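Local coordinates for protein Ufm1-specific protease (Caenorhabditis elegans, PDB 5EJJ) that acts as a thiol protease that cuts the peptide bond at the C-terminal glycine of the ubiquitin-like modifier ufm-1, removing it from its target proteins, at residues Gly35-Gly39 / Arg62-Glu66; His48-Ala52 / Lys324-Leu328; Val76-Asp82 / Phe93-Ser99. All coordinates share one frame; numbering follows the deposited sequence.

In the fold
All three contacts gather on the mixed four-stranded sheet of the N-terminal MPN domain, whose strands run in the order 45-53, 33-40, 74-81, 94-97. Contact 1 packs helix 59-68 on strand 33-40; contact 3 pairs 74-81 with the edge strand 94-97; contact 2 joins the opposite edge, 45-53, to the end of helix 312-325. The centres of contacts 1 and 2 are about 9 Å apart. The centres of contacts 1 and 3 are about 13 Å apart. Contacts 1 and 2 interleave along the chain, and contact 3 follows contact 1, nested inside the loop closed by contact 2. The sheet edge thus touches chain some 270 residues later, within the UfSP2 N-terminal family region.

Contact 1: residues Gly35-Gly39 / Arg62-Glu66; sequences GFVFG and RQFLE
The guanidinium of Arg62 is gripped by two carboxylates while the aliphatic part of the same side chain lies against Phe36. Arg62 NH1 forms a salt bridge with Glu66 OE2, 2.5 Å away and one helical turn on, and NH2 forms another with Glu59. The second oxygen of Glu66, OE1, accepts a hydrogen bond from Leu75 N, which ties the charged cluster to strand 74-81. Below the charge, Arg62 CG stands over one face of the Phe36 ring, 4.1 Å from its centroid in a CH-pi contact, offset toward the rim. With CG anti to the backbone N (chi1 -164°), the arginine carries CG over the ring before the chain bends and leads the guanidinium away, its plane nearly perpendicular to the ring. Leu65 serves two rings at once. Its CB sits 3.6 Å from Phe38 CZ, while Leu65 CD1 lies 3.6 Å from CD1 of Phe36 and also touches Phe38 CE2. Both phenylalanines cross the leucine side chain at about a right angle. Glu66 adds its CB to the contact, 4.0 Å from Phe38 CE1. Segments 35-39 and 62-66 run roughly the same way, crossing at -30°. Phe36 and Phe38 thus share the sheet face that helix 59-68 packs on, strand 33-40 lying between strands 45-53 and 74-81, with Leu50 and Leu75 filling in from those two neighbours and Phe326 backing Leu65.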
# COMPACT_ATOMS: atom_id res chain seq x y z
N GLY A 35 -0.93 -21.36 -11.63
CA GLY A 35 -1.45 -20.05 -11.26
C GLY A 35 -2.41 -19.34 -12.19
O GLY A 35 -2.68 -19.81 -13.29
N PHE A 36 -2.91 -18.19 -11.73
CA PHE A 36 -3.79 -17.36 -12.55
C PHE A 36 -3.15 -16.04 -13.01
O PHE A 36 -2.29 -15.48 -12.32
CB PHE A 36 -5.11 -17.09 -11.82
CG PHE A 36 -5.62 -18.26 -11.06
CD1 PHE A 36 -5.40 -18.36 -9.70
CD2 PHE A 36 -6.31 -19.28 -11.72
CE1 PHE A 36 -5.88 -19.45 -8.98
CE2 PHE A 36 -6.78 -20.38 -11.02
CZ PHE A 36 -6.57 -20.46 -9.64
N VAL A 37 -3.60 -15.55 -14.16
CA VAL A 37 -3.08 -14.32 -14.76
C VAL A 37 -4.20 -13.28 -14.92
O VAL A 37 -5.18 -13.49 -15.64
CB VAL A 37 -2.39 -14.62 -16.11
CG1 VAL A 37 -1.81 -13.38 -16.72
CG2 VAL A 37 -1.33 -15.64 -15.91
N PHE A 38 -4.05 -12.15 -14.24
CA PHE A 38 -5.10 -11.15 -14.18
C PHE A 38 -4.61 -9.90 -14.89
O PHE A 38 -3.42 -9.60 -14.86
CB PHE A 38 -5.42 -10.82 -12.73
CG PHE A 38 -6.07 -11.94 -11.99
CD1 PHE A 38 -7.43 -12.19 -12.13
CD2 PHE A 38 -5.34 -12.74 -11.12
CE1 PHE A 38 -8.05 -13.23 -11.43
CE2 PHE A 38 -5.94 -13.77 -10.42
CZ PHE A 38 -7.31 -14.02 -10.57
N GLY A 39 -5.52 -9.18 -15.53
CA GLY A 39 -5.08 -8.08 -16.36
C GLY A 39 -6.19 -7.25 -16.94
O GLY A 39 -7.37 -7.51 -16.72
N ARG A 62 -10.16 -18.87 -7.31
CA ARG A 62 -10.06 -17.98 -8.45
C ARG A 62 -11.03 -16.84 -8.23
O ARG A 62 -10.68 -15.68 -8.39
CB ARG A 62 -10.37 -18.70 -9.76
CG ARG A 62 -9.93 -17.94 -11.00
CD ARG A 62 -10.65 -18.37 -12.30
NE ARG A 62 -12.13 -18.41 -12.19
CZ ARG A 62 -12.93 -17.36 -11.96
NH1 ARG A 62 -12.45 -16.13 -11.79
NH2 ARG A 62 -14.25 -17.54 -11.89
N GLN A 63 -12.24 -17.18 -7.84
CA GLN A 63 -13.26 -16.18 -7.57
C GLN A 63 -12.91 -15.31 -6.39
O GLN A 63 -13.28 -14.13 -6.35
CB GLN A 63 -14.60 -16.84 -7.29
CG GLN A 63 -15.17 -17.65 -8.43
CD GLN A 63 -16.43 -18.37 -8.03
OE1 GLN A 63 -16.96 -18.15 -6.93
NE2 GLN A 63 -16.92 -19.24 -8.90
N PHE A 64 -12.23 -15.86 -5.39
CA PHE A 64 -11.80 -15.00 -4.30
C PHE A 64 -10.77 -13.97 -4.77
O PHE A 64 -10.86 -12.79 -4.42
CB PHE A 64 -11.24 -15.76 -3.11
CG PHE A 64 -10.87 -14.86 -1.97
CD1 PHE A 64 -11.86 -14.31 -1.15
CD2 PHE A 64 -9.54 -14.51 -1.75
CE1 PHE A 64 -11.53 -13.46 -0.11
CE2 PHE A 64 -9.20 -13.66 -0.72
CZ PHE A 64 -10.19 -13.13 0.11
N LEU A 65 -9.81 -14.42 -5.57
CA LEU A 65 -8.79 -13.52 -6.09
C LEU A 65 -9.41 -12.37 -6.85
O LEU A 65 -9.17 -11.22 -6.50
CB LEU A 65 -7.79 -14.27 -6.98
CG LEU A 65 -6.94 -15.31 -6.25
CD1 LEU A 65 -5.91 -15.83 -7.18
CD2 LEU A 65 -6.29 -14.74 -5.02
N GLU A 66 -10.22 -12.68 -7.86
CA GLU A 66 -10.77 -11.67 -8.77
C GLU A 66 -11.60 -10.63 -8.02
O GLU A 66 -11.59 -9.46 -8.36
CB GLU A 66 -11.58 -12.35 -9.87
CG GLU A 66 -11.90 -11.51 -11.13
CD GLU A 66 -12.16 -12.40 -12.37
OE1 GLU A 66 -12.36 -11.87 -13.51
OE2 GLU A 66 -12.16 -13.65 -12.21

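Contact 2: residues His48-Ala52 / Lys324-Leu328; sequences HVLFA and KLFNL
Asn327 presents its carboxamide to the backbone of Phe51 like a short piece of neighbouring strand. Phe51 N meets Asn327 OD1 at 2.6 Å in the asparagine's carbonyl plane, on a lone pair, and ND2 returns a nearly straight bond to Phe51 O at 3.0 Å, with that oxygen in the plane of the amide. Two bonds to the N and O of a single residue fix the rotation of the carboxamide and leave little doubt which end is the oxygen. The side chains of Phe51 and Asn327 cross at about a right angle, yet their flat groups are turned almost alike, ring and amide planes 16° apart, so that OD1 also meets the edge of the ring, 3.6 Å from Phe51 CD1. The arrangement satisfies outward-facing backbone groups on the outermost strand, 45-53, of the MPN sheet; the inward side pairs with strand 33-40, and Asn14 ND2 of helix 8-19 serves Val49 O. Asn327 comes two residues after the end of helix 312-325, past Phe326, and has left-handed helical backbone angles, which swing CB toward the strand. Its CG, anti to the carbonyl carbon (chi1 -62°), then directs the amide at Phe51. A weak bond from ND2 to Lys324 O, 3.1 Å long, ties the amide back to the helix end. Leu50 works the other flank: CD2 rests 3.7 Å from Phe326 O, and CD1 approaches Phe326 CD2 obliquely at 4.0 Å. The Phe326 ring also touches Phe64 and Ser68 of helix 59-68, while Phe51 meets Tyr15 edge-to-face.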
# COMPACT_ATOMS: atom_id res chain seq x y z
N HIS A 48 -1.39 -8.67 -12.79
CA HIS A 48 -1.08 -9.53 -11.64
C HIS A 48 -0.88 -10.97 -12.08
O HIS A 48 -1.78 -11.57 -12.65
CB HIS A 48 -2.21 -9.54 -10.62
CG HIS A 48 -2.53 -8.21 -10.02
ND1 HIS A 48 -1.66 -7.55 -9.18
CD2 HIS A 48 -3.64 -7.44 -10.10
CE1 HIS A 48 -2.20 -6.41 -8.80
NE2 HIS A 48 -3.41 -6.31 -9.34
N VAL A 49 0.28 -11.54 -11.81
CA VAL A 49 0.45 -12.97 -12.00
C VAL A 49 0.46 -13.64 -10.63
O VAL A 49 1.34 -13.41 -9.81
CB VAL A 49 1.71 -13.28 -12.78
CG1 VAL A 49 1.86 -14.77 -12.92
CG2 VAL A 49 1.63 -12.64 -14.15
N LEU A 50 -0.56 -14.45 -10.36
CA LEU A 50 -0.65 -15.06 -9.04
C LEU A 50 -0.38 -16.57 -9.07
O LEU A 50 -1.10 -17.33 -9.71
CB LEU A 50 -1.98 -14.74 -8.39
CG LEU A 50 -2.12 -13.26 -8.05
CD1 LEU A 50 -3.52 -12.94 -7.49
CD2 LEU A 50 -0.99 -12.80 -7.10
N PHE A 51 0.68 -16.97 -8.37
CA PHE A 51 1.07 -18.37 -8.32
C PHE A 51 0.37 -19.09 -7.16
O PHE A 51 0.05 -18.49 -6.12
CB PHE A 51 2.59 -18.49 -8.18
CG PHE A 51 3.34 -17.99 -9.37
CD1 PHE A 51 3.83 -16.70 -9.40
CD2 PHE A 51 3.54 -18.80 -10.46
CE1 PHE A 51 4.52 -16.23 -10.51
CE2 PHE A 51 4.23 -18.34 -11.59
CZ PHE A 51 4.72 -17.05 -11.61
N ALA A 52 0.14 -20.39 -7.35
CA ALA A 52 -0.50 -21.22 -6.33
C ALA A 52 -0.14 -22.70 -6.48
O ALA A 52 -0.00 -23.21 -7.61
CB ALA A 52 -2.00 -21.06 -6.39
N LYS A 324 -0.14 -15.84 1.10
CA LYS A 324 0.09 -16.91 0.14
C LYS A 324 -0.78 -16.75 -1.11
O LYS A 324 -0.34 -17.06 -2.23
CB LYS A 324 -0.15 -18.28 0.79
CG LYS A 324 0.99 -18.73 1.68
CD LYS A 324 0.64 -19.96 2.50
CE LYS A 324 1.48 -20.00 3.78
NZ LYS A 324 1.09 -21.12 4.69
N LEU A 325 -2.02 -16.31 -0.92
CA LEU A 325 -2.96 -16.24 -2.02
C LEU A 325 -2.58 -15.13 -2.98
O LEU A 325 -2.65 -15.30 -4.21
CB LEU A 325 -4.37 -16.03 -1.50
CG LEU A 325 -5.02 -17.25 -0.88
CD1 LEU A 325 -6.38 -16.86 -0.31
CD2 LEU A 325 -5.16 -18.34 -1.92
N PHE A 326 -2.15 -13.99 -2.41
CA PHE A 326 -1.78 -12.83 -3.20
C PHE A 326 -0.28 -12.70 -3.44
O PHE A 326 0.20 -11.63 -3.83
CB PHE A 326 -2.35 -11.57 -2.57
CG PHE A 326 -3.83 -11.52 -2.65
CD1 PHE A 326 -4.60 -11.59 -1.50
CD2 PHE A 326 -4.47 -11.49 -3.88
CE1 PHE A 326 -5.96 -11.58 -1.58
CE2 PHE A 326 -5.82 -11.48 -3.97
CZ PHE A 326 -6.57 -11.54 -2.83
N ASN A 327 0.45 -13.80 -3.21
CA ASN A 327 1.90 -13.87 -3.36
C ASN A 327 2.59 -12.69 -2.70
O ASN A 327 3.49 -12.09 -3.30
CB ASN A 327 2.32 -13.96 -4.82
CG ASN A 327 1.81 -15.21 -5.50
OD1 ASN A 327 1.94 -15.36 -6.71
ND2 ASN A 327 1.21 -16.11 -4.74
N LEU A 328 2.15 -12.32 -1.51
CA LEU A 328 2.83 -11.29 -0.75
C LEU A 328 4.08 -11.90 -0.11
O LEU A 328 4.20 -13.13 -0.03
CB LEU A 328 1.91 -10.72 0.30
CG LEU A 328 0.61 -10.19 -0.29
CD1 LEU A 328 -0.28 -9.56 0.80
CD2 LEU A 328 0.91 -9.21 -1.38

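Contact 3: residues Val76-Asp82 / Phe93-Ser99; sequences VGNLNID and FTLQLTS
The Phe93 ring lies over Gly77, whose CA stands above the centre of one face, 4.2 Å from the centroid in a CH-pi contact. A first torsion of 64° sets the ring between its own backbone N and carbonyl carbon and so brings it across the bare backbone of the glycine. Val76 O approaches the ring obliquely, Val76 CG2 lies alongside at 4.0 Å from Phe93 CZ, and Phe117 and Trp4 each meet the ring edge-to-face. Beyond it the backbones alternate regularly: Asn78 N to Phe93 O, Leu95 N to Asn78 O, Asn80 N to Leu95 O, Leu97 N to Asn80 O, Asp82 N to Leu97 O. On one sheet face Thr94 OG1 donates to Asn78 OD1 at 2.6 Å, and a water bridges Asn80 O to Gln96 OE1. Leu79, Leu95, Ile81 and Leu97 fill the other, with Leu79 CD1 3.8 Å from Leu97 CD1. At the far end Asp82 OD2 takes the hydroxyl of Ser99 OG at 2.8 Å, while its carboxylate receives weak bonds from Ser99 N. Thr98 N-caps helix 99-104 through Met101 N. The whole is a parallel strand pair closing one edge of the mixed MPN-domain sheet; on its other side strand 74-81 carries a classic beta bulge, Val76 and Gly77 both facing Val37 of strand 33-40.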
# COMPACT_ATOMS: atom_id res chain seq x y z
N VAL A 76 -7.39 -13.15 -17.29
CA VAL A 76 -7.07 -13.10 -18.73
C VAL A 76 -6.38 -14.37 -19.18
O VAL A 76 -6.34 -14.64 -20.37
CB VAL A 76 -6.20 -11.86 -19.17
CG1 VAL A 76 -7.00 -10.57 -19.19
CG2 VAL A 76 -4.98 -11.72 -18.28
N GLY A 77 -5.87 -15.16 -18.24
CA GLY A 77 -5.19 -16.40 -18.58
C GLY A 77 -4.70 -17.16 -17.37
O GLY A 77 -4.95 -16.77 -16.23
N ASN A 78 -4.00 -18.27 -17.61
CA ASN A 78 -3.36 -19.04 -16.55
C ASN A 78 -1.94 -19.42 -16.95
O ASN A 78 -1.44 -19.03 -18.00
CB ASN A 78 -4.13 -20.32 -16.21
CG ASN A 78 -4.53 -21.13 -17.48
OD1 ASN A 78 -3.92 -21.00 -18.56
ND2 ASN A 78 -5.56 -21.97 -17.33
N LEU A 79 -1.29 -20.21 -16.11
CA LEU A 79 0.10 -20.49 -16.39
C LEU A 79 0.44 -21.94 -16.11
O LEU A 79 -0.16 -22.56 -15.23
CB LEU A 79 1.02 -19.53 -15.60
CG LEU A 79 1.04 -19.65 -14.07
CD1 LEU A 79 2.14 -20.57 -13.60
CD2 LEU A 79 1.19 -18.28 -13.44
N ASN A 80 1.39 -22.46 -16.88
CA ASN A 80 1.89 -23.81 -16.73
C ASN A 80 3.39 -23.83 -16.51
O ASN A 80 4.14 -23.40 -17.37
CB ASN A 80 1.58 -24.61 -17.99
CG ASN A 80 1.62 -26.09 -17.74
OD1 ASN A 80 2.03 -26.53 -16.66
ND2 ASN A 80 1.18 -26.87 -18.73
N ILE A 81 3.82 -24.32 -15.36
CA ILE A 81 5.24 -24.38 -15.05
C ILE A 81 5.85 -25.77 -15.30
O ILE A 81 5.46 -26.76 -14.67
CB ILE A 81 5.52 -24.01 -13.61
CG1 ILE A 81 5.05 -22.59 -13.31
CG2 ILE A 81 7.00 -24.13 -13.31
CD1 ILE A 81 5.41 -22.16 -11.90
N ASP A 82 6.83 -25.82 -16.21
CA ASP A 82 7.55 -27.05 -16.53
C ASP A 82 6.63 -28.10 -17.14
O ASP A 82 6.90 -29.29 -17.05
CB ASP A 82 8.27 -27.61 -15.30
CG ASP A 82 9.49 -26.80 -14.91
OD1 ASP A 82 10.28 -26.44 -15.82
OD2 ASP A 82 9.68 -26.54 -13.69
N PHE A 93 -5.32 -17.37 -22.78
CA PHE A 93 -3.97 -17.87 -23.07
C PHE A 93 -3.37 -18.62 -21.89
O PHE A 93 -3.91 -18.59 -20.78
CB PHE A 93 -3.03 -16.75 -23.50
CG PHE A 93 -2.78 -15.73 -22.43
CD1 PHE A 93 -1.87 -15.97 -21.41
CD2 PHE A 93 -3.46 -14.52 -22.45
CE1 PHE A 93 -1.65 -15.04 -20.43
CE2 PHE A 93 -3.25 -13.57 -21.46
CZ PHE A 93 -2.34 -13.83 -20.45
N THR A 94 -2.24 -19.30 -22.14
CA THR A 94 -1.45 -19.87 -21.04
C THR A 94 0.02 -19.47 -21.12
O THR A 94 0.66 -19.63 -22.16
CB THR A 94 -1.58 -21.40 -20.95
OG1 THR A 94 -2.96 -21.77 -20.84
CG2 THR A 94 -0.84 -21.90 -19.73
N LEU A 95 0.55 -18.93 -20.03
CA LEU A 95 1.98 -18.66 -19.98
C LEU A 95 2.71 -19.99 -19.86
O LEU A 95 2.31 -20.88 -19.08
CB LEU A 95 2.34 -17.74 -18.81
CG LEU A 95 1.78 -16.32 -18.75
CD1 LEU A 95 2.30 -15.64 -17.49
CD2 LEU A 95 2.16 -15.53 -19.98
N GLN A 96 3.78 -20.14 -20.64
CA GLN A 96 4.64 -21.30 -20.49
C GLN A 96 5.85 -20.92 -19.67
O GLN A 96 6.53 -19.94 -19.97
CB GLN A 96 5.02 -21.86 -21.85
CG GLN A 96 3.81 -22.31 -22.66
CD GLN A 96 3.00 -23.37 -21.93
OE1 GLN A 96 3.54 -24.18 -21.17
NE2 GLN A 96 1.69 -23.36 -22.17
N LEU A 97 6.10 -21.67 -18.61
CA LEU A 97 7.13 -21.29 -17.66
C LEU A 97 7.99 -22.48 -17.27
O LEU A 97 7.54 -23.63 -17.35
CB LEU A 97 6.50 -20.71 -16.40
CG LEU A 97 5.66 -19.44 -16.48
CD1 LEU A 97 5.30 -19.00 -15.07
CD2 LEU A 97 6.41 -18.35 -17.22
N THR A 98 9.21 -22.20 -16.83
CA THR A 98 10.10 -23.24 -16.33
C THR A 98 10.62 -22.78 -14.98
O THR A 98 10.61 -21.57 -14.68
CB THR A 98 11.31 -23.43 -17.25
OG1 THR A 98 12.26 -22.39 -17.00
CG2 THR A 98 10.88 -23.39 -18.71
N SER A 99 11.06 -23.72 -14.15
CA SER A 99 11.58 -23.38 -12.83
C SER A 99 12.96 -22.74 -12.94
O SER A 99 13.39 -21.99 -12.06
CB SER A 99 11.62 -24.61 -11.93
OG SER A 99 10.32 -24.97 -11.48
O HOH W 1 4.91 -25.27 -19.27